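D-alanyl-D-alanine carboxypeptidase (Vibrio cholerae, PDB 5TR7) probably removes the terminal D-alanine from the peptide stems of cell-wall precursors, as a penicillin-binding serine carboxypeptidase of the S11 family. Local coordinates at residues P165-Y168 / A169-S172; N185-G188 / L189-D192. All coordinates share one frame; numbering follows the deposited sequence.

Contact 1 of 2, residues P165-Y168 / A169-S172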
ATOM      1  N   PRO A 165      11.815  -2.197  -6.836  1.00 48.54           N
ATOM      2  CA  PRO A 165      11.866  -0.725  -7.225  1.00 51.11           C
ATOM      3  C   PRO A 165      10.959  -0.329  -8.410  1.00 48.72           C
ATOM      4  O   PRO A 165      10.329   0.695  -8.372  1.00 54.22           O
ATOM      5  CB  PRO A 165      13.357  -0.440  -7.460  1.00 44.97           C
ATOM      6  CG  PRO A 165      14.054  -1.856  -7.536  1.00 53.90           C
ATOM      7  CD  PRO A 165      13.132  -2.883  -6.856  1.00 54.46           C
ATOM      8  N   GLU A 166      10.838  -1.199  -9.397  1.00 53.52           N
ATOM      9  CA  GLU A 166       9.978  -0.973 -10.576  1.00 50.77           C
ATOM     10  C   GLU A 166       8.552  -0.939 -10.184  1.00 48.24           C
ATOM     11  O   GLU A 166       7.766  -0.247 -10.804  1.00 56.47           O
ATOM     12  CB  GLU A 166      10.236  -1.951 -11.701  1.00 59.40           C
ATOM     13  CG  GLU A 166      11.667  -1.827 -12.337  1.00 79.74           C
ATOM     14  CD  GLU A 166      12.048  -0.473 -12.920  1.00 74.21           C
ATOM     15  OE1 GLU A 166      11.184   0.147 -13.545  1.00 87.67           O
ATOM     16  OE2 GLU A 166      13.136   0.101 -12.601  1.00 97.37           O
ATOM     17  N   GLU A 167       8.217  -1.671  -9.144  1.00 53.90           N
ATOM     18  CA  GLU A 167       6.862  -1.601  -8.659  1.00 50.91           C
ATOM     19  C   GLU A 167       6.733  -0.330  -7.861  1.00 47.84           C
ATOM     20  O   GLU A 167       5.751   0.373  -8.018  1.00 51.88           O
ATOM     21  CB  GLU A 167       6.502  -2.728  -7.697  1.00 55.77           C
ATOM     22  CG  GLU A 167       5.678  -3.892  -8.092  1.00 61.18           C
ATOM     23  CD  GLU A 167       4.345  -3.642  -8.843  1.00 67.31           C
ATOM     24  OE1 GLU A 167       3.094  -3.706  -8.356  1.00 56.85           O
ATOM     25  OE2 GLU A 167       4.710  -3.669 -10.029  1.00 50.96           O
ATOM     26  N   TYR A 168       7.737  -0.019  -7.013  1.00 48.32           N
ATOM     27  CA  TYR A 168       7.665   1.164  -6.123  1.00 47.08           C
ATOM     28  C   TYR A 168       7.551   2.470  -6.883  1.00 52.18           C
ATOM     29  O   TYR A 168       6.902   3.388  -6.406  1.00 47.04           O
ATOM     30  CB  TYR A 168       8.878   1.246  -5.178  1.00 48.99           C
ATOM     31  CG  TYR A 168       8.752   2.405  -4.240  1.00 50.67           C
ATOM     32  CD1 TYR A 168       7.800   2.385  -3.254  1.00 48.56           C
ATOM     33  CD2 TYR A 168       9.537   3.574  -4.392  1.00 46.77           C
ATOM     34  CE1 TYR A 168       7.613   3.462  -2.438  1.00 46.37           C
ATOM     35  CE2 TYR A 168       9.303   4.683  -3.599  1.00 51.27           C
ATOM     36  CZ  TYR A 168       8.340   4.590  -2.607  1.00 51.87           C
ATOM     37  OH  TYR A 168       8.093   5.588  -1.731  1.00 51.42           O
ATOM     38  N   ALA A 169       8.173   2.536  -8.056  1.00 46.41           N
ATOM     39  CA  ALA A 169       8.134   3.791  -8.831  1.00 56.47           C
ATOM     40  C   ALA A 169       6.720   4.183  -9.157  1.00 50.26           C
ATOM     41  O   ALA A 169       6.365   5.371  -9.200  1.00 52.34           O
ATOM     42  CB  ALA A 169       8.924   3.678 -10.121  1.00 54.08           C
ATOM     43  N   ILE A 170       5.873   3.182  -9.264  1.00 50.06           N
ATOM     44  CA  ILE A 170       4.509   3.465  -9.646  1.00 49.66           C
ATOM     45  C   ILE A 170       3.722   4.259  -8.563  1.00 45.16           C
ATOM     46  O   ILE A 170       2.784   4.932  -8.897  1.00 47.09           O
ATOM     47  CB  ILE A 170       3.805   2.174 -10.061  1.00 47.73           C
ATOM     48  CG1 ILE A 170       4.535   1.505 -11.243  1.00 59.24           C
ATOM     49  CG2 ILE A 170       2.362   2.441 -10.482  1.00 55.79           C
ATOM     50  CD1 ILE A 170       3.966   0.106 -11.577  1.00 52.44           C
ATOM     51  N   TYR A 171       4.177   4.239  -7.306  1.00 44.95           N
ATOM     52  CA  TYR A 171       3.480   4.878  -6.224  1.00 44.90           C
ATOM     53  C   TYR A 171       3.551   6.408  -6.279  1.00 52.38           C
ATOM     54  O   TYR A 171       2.804   7.110  -5.553  1.00 50.82           O
ATOM     55  CB  TYR A 171       3.980   4.315  -4.909  1.00 46.28           C
ATOM     56  CG  TYR A 171       3.497   2.888  -4.597  1.00 45.07           C
ATOM     57  CD1 TYR A 171       4.140   1.755  -5.046  1.00 50.81           C
ATOM     58  CD2 TYR A 171       2.388   2.697  -3.847  1.00 51.61           C
ATOM     59  CE1 TYR A 171       3.668   0.471  -4.720  1.00 44.07           C
ATOM     60  CE2 TYR A 171       1.896   1.462  -3.506  1.00 47.12           C
ATOM     61  CZ  TYR A 171       2.543   0.352  -3.922  1.00 50.71           C
ATOM     62  OH  TYR A 171       1.988  -0.805  -3.553  1.00 48.82           O
ATOM     63  N   SER A 172       4.447   6.943  -7.121  1.00 48.59           N
ATOM     64  CA  SER A 172       4.534   8.388  -7.215  1.00 55.79           C
ATOM     65  C   SER A 172       3.784   8.923  -8.392  1.00 52.46           C
ATOM     66  O   SER A 172       3.782  10.139  -8.601  1.00 50.61           O
ATOM     67  CB  SER A 172       5.955   8.872  -7.196  1.00 56.95           C
ATOM     68  OG  SER A 172       6.645   8.229  -8.180  1.00 54.03           O
TER
HETATM   69  O   HOH W   1       7.590   6.074  -6.301  1.00 51.94           O

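Contact 2 of 2, residues N185-G188 / L189-D192. With NO2 (nitrite ion), chain F.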
ATOM      1  N   ASN A 185      -4.314   9.710  -7.313  1.00 50.19           N
ATOM      2  CA  ASN A 185      -3.651   9.090  -6.214  1.00 48.54           C
ATOM      3  C   ASN A 185      -4.034   9.900  -4.986  1.00 50.82           C
ATOM      4  O   ASN A 185      -3.845  11.101  -4.994  1.00 47.66           O
ATOM      5  CB  ASN A 185      -2.128   9.156  -6.437  1.00 42.46           C
ATOM      6  CG  ASN A 185      -1.389   8.299  -5.524  1.00 48.92           C
ATOM      7  OD1 ASN A 185      -1.719   8.217  -4.337  1.00 46.01           O
ATOM      8  ND2 ASN A 185      -0.351   7.599  -6.076  1.00 51.94           N
ATOM      9  N   ARG A 186      -4.604   9.262  -3.977  1.00 51.04           N
ATOM     10  CA  ARG A 186      -5.043   9.880  -2.719  1.00 49.30           C
ATOM     11  C   ARG A 186      -3.907  10.282  -1.789  1.00 46.35           C
ATOM     12  O   ARG A 186      -4.146  10.863  -0.734  1.00 46.77           O
ATOM     13  CB  ARG A 186      -5.927   8.852  -1.974  1.00 53.99           C
ATOM     14  CG  ARG A 186      -7.340   8.612  -2.451  1.00 57.25           C
ATOM     15  CD  ARG A 186      -8.348   9.337  -1.517  1.00 69.09           C
ATOM     16  NE  ARG A 186      -9.514   8.493  -1.224  1.00 73.80           N
ATOM     17  CZ  ARG A 186     -10.317   8.568  -0.145  1.00 73.22           C
ATOM     18  NH1 ARG A 186     -11.300   7.703  -0.007  1.00 90.49           N
ATOM     19  NH2 ARG A 186     -10.156   9.429   0.829  1.00 77.78           N
ATOM     20  N   ASN A 187      -2.643   9.925  -2.094  1.00 48.49           N
ATOM     21  CA  ASN A 187      -1.541  10.407  -1.271  1.00 44.73           C
ATOM     22  C   ASN A 187      -1.197  11.875  -1.665  1.00 51.16           C
ATOM     23  O   ASN A 187      -0.384  12.153  -2.562  1.00 46.55           O
ATOM     24  CB  ASN A 187      -0.361   9.496  -1.458  1.00 45.73           C
ATOM     25  CG  ASN A 187       0.820   9.888  -0.646  1.00 47.69           C
ATOM     26  OD1 ASN A 187       0.740  10.711   0.257  1.00 50.01           O
ATOM     27  ND2 ASN A 187       1.959   9.269  -0.953  1.00 50.56           N
ATOM     28  N   GLY A 188      -1.854  12.794  -1.001  1.00 50.46           N
ATOM     29  CA  GLY A 188      -1.717  14.228  -1.232  1.00 57.94           C
ATOM     30  C   GLY A 188      -0.313  14.755  -1.030  1.00 60.99           C
ATOM     31  O   GLY A 188       0.096  15.707  -1.701  1.00 54.10           O
ATOM     32  N   LEU A 189       0.475  14.075  -0.191  1.00 56.74           N
ATOM     33  CA  LEU A 189       1.862  14.492   0.002  1.00 48.36           C
ATOM     34  C   LEU A 189       2.706  14.430  -1.254  1.00 45.48           C
ATOM     35  O   LEU A 189       3.746  15.097  -1.327  1.00 51.67           O
ATOM     36  CB  LEU A 189       2.529  13.739   1.147  1.00 49.25           C
ATOM     37  CG  LEU A 189       2.038  14.101   2.565  1.00 52.83           C
ATOM     38  CD1 LEU A 189       2.842  13.262   3.514  1.00 47.77           C
ATOM     39  CD2 LEU A 189       2.202  15.584   2.939  1.00 53.99           C
ATOM     40  N   LEU A 190       2.234  13.719  -2.278  1.00 50.03           N
ATOM     41  CA  LEU A 190       2.955  13.677  -3.569  1.00 46.79           C
ATOM     42  C   LEU A 190       3.027  15.068  -4.213  1.00 52.67           C
ATOM     43  O   LEU A 190       3.896  15.302  -5.019  1.00 49.38           O
ATOM     44  CB  LEU A 190       2.261  12.755  -4.523  1.00 46.83           C
ATOM     45  CG  LEU A 190       2.314  11.266  -4.157  1.00 49.77           C
ATOM     46  CD1 LEU A 190       1.401  10.492  -5.123  1.00 46.10           C
ATOM     47  CD2 LEU A 190       3.735  10.722  -4.175  1.00 49.78           C
ATOM     48  N   TRP A 191       2.086  15.964  -3.857  1.00 47.78           N
ATOM     49  CA  TRP A 191       2.009  17.321  -4.413  1.00 50.18           C
ATOM     50  C   TRP A 191       2.768  18.363  -3.566  1.00 58.85           C
ATOM     51  O   TRP A 191       2.881  19.528  -3.952  1.00 69.63           O
ATOM     52  CB  TRP A 191       0.518  17.726  -4.499  1.00 52.10           C
ATOM     53  CG  TRP A 191      -0.203  17.192  -5.664  1.00 51.18           C
ATOM     54  CD1 TRP A 191      -0.394  17.838  -6.850  1.00 61.28           C
ATOM     55  CD2 TRP A 191      -0.834  15.916  -5.806  1.00 53.43           C
ATOM     56  NE1 TRP A 191      -1.116  17.054  -7.707  1.00 60.62           N
ATOM     57  CE2 TRP A 191      -1.387  15.863  -7.102  1.00 56.60           C
ATOM     58  CE3 TRP A 191      -1.011  14.818  -4.958  1.00 55.47           C
ATOM     59  CZ2 TRP A 191      -2.075  14.749  -7.585  1.00 54.40           C
ATOM     60  CZ3 TRP A 191      -1.678  13.689  -5.458  1.00 48.65           C
ATOM     61  CH2 TRP A 191      -2.252  13.695  -6.718  1.00 59.35           C
ATOM     62  N   ASP A 192       3.234  17.968  -2.387  1.00 62.67           N
ATOM     63  CA  ASP A 192       3.959  18.891  -1.524  1.00 55.14           C
ATOM     64  C   ASP A 192       5.321  19.233  -2.139  1.00 55.81           C
ATOM     65  O   ASP A 192       6.198  18.393  -2.301  1.00 54.07           O
ATOM     66  CB  ASP A 192       4.130  18.298  -0.132  1.00 54.77           C
ATOM     67  CG  ASP A 192       4.730  19.253   0.863  1.00 62.81           C
ATOM     68  OD1 ASP A 192       5.689  19.993   0.579  1.00 72.27           O
ATOM     69  OD2 ASP A 192       4.237  19.215   1.980  1.00 65.09           O
TER
HETATM   70  N   NO2 F 403      -3.798  12.132   2.043  1.00 72.24           N
HETATM   71  O1  NO2 F 403      -3.654  13.051   1.263  1.00 72.50           O
HETATM   72  O2  NO2 F 403      -5.100  12.040   2.505  1.00 68.05           O

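Contact 1 of 2, residues P165-Y168 / A169-S172
Ala169 N donates to Pro165 O at 2.9 Å, an i to i+4 bond of the short helix 165-168. Two i to i+3 bonds follow. Ile170 N reaches Glu167 O at 3.1 Å, and Tyr171 N reaches Tyr168 O at 3.0 Å. This helical turn comes just after helix 150-163 in the carboxypeptidase domain, whose family belongs to the beta-lactamase clan. In both i to i+3 bonds the donor lies about 50° above the carbonyl plane. A water gives a second bond to Tyr168 O at 2.8 Å and is also hydrogen-bonded to Ser172 OG, so it bridges the last turn.

The side chains fan out from this turn. Tyr168 has CG anti to its own backbone N (chi1 -177°) and Tyr171 has CG beside its own, which sends the two side chains off at about a right angle. Their ring planes are nearly parallel, at 24°, yet slid apart with centroids 5.9 Å away, so they barely overlap. The hydroxyls diverge: Tyr168 OH bonds Asp198 and Tyr171 OH bonds Ser42. Tyr171 thus lies against the helix of the predicted catalytic Lys38, and its side chain is about 4 Å from that of Lys201, a predicted substrate-binding residue. Ile170 packs on Arg92 and Ile95 of helix 87-95. Its CB lies 3.3 Å from Glu167 O. The rings of the two tyrosines come nearest where Tyr168 CD1 meets Tyr171 CD1, at 4.1 Å.

Contact 2 of 2, residues N185-G188 / L189-D192
Leu190 lies across the side chains of Asn185 and Asn187, at about a right angle to each. Its CD1 meets Asn185 ND2 at 3.5 Å, and its CG lies 3.8 Å from Asn187 ND2. The two amides do different work. Asn185 OD1 accepts from Asn187 N at 3.0 Å, closing an Asx turn, while its ND2 bonds Glu173 O. Asn187 has CG anti to the backbone N (chi1 -179°), which brings its amide to both Leu189 N and the Leu190 side chain; its OD1 accepts a weak bond from Leu189 N. Trp191 turns the edge of its indole to the backbone. CZ3 lies 3.4 Å from Asn185 O, and Gly188 O also sits at the ring edge, in its plane. The 3-10 turn is held by Leu190 N to Asn187 O at 3.1 Å and Trp191 N to Gly188 O at 2.9 Å.

Gly188 N also binds O1 of a nitrite ion, probably from the crystallisation liquor, at 2.9 Å. Arg236 NE also hydrogen-bonds the ion, and Arg186 forms a salt bridge with Glu233. This loop joins strands 181-184 and 196-205. Leu189 packs on Leu212 of strand 209-218 and Val197 of strand 196-205, and it also touches Lys237 and Ser240 of helix 233-251.

Going from the N terminus, the chain leaves helix 150-163 and makes the short helix and turn of contact 1. It then runs out through the hairpin of strands 175-178 and 181-184. On its return it forms contact 2 before entering strand 196-205. The contacts follow in series, neither nested nor crossed, and each closes only a local turn. The hairpin brings them together, with centres about 14 Å apart. Tyr171 O packs 3.2 Å from Asn185 ND2, and Ser172 CA lies 3.9 Å from Leu190 CD2. Contact 1 faces helices 37-50 and 87-95, whereas contact 2 faces helix 233-251 and strand 209-218. Both also touch strand 196-205.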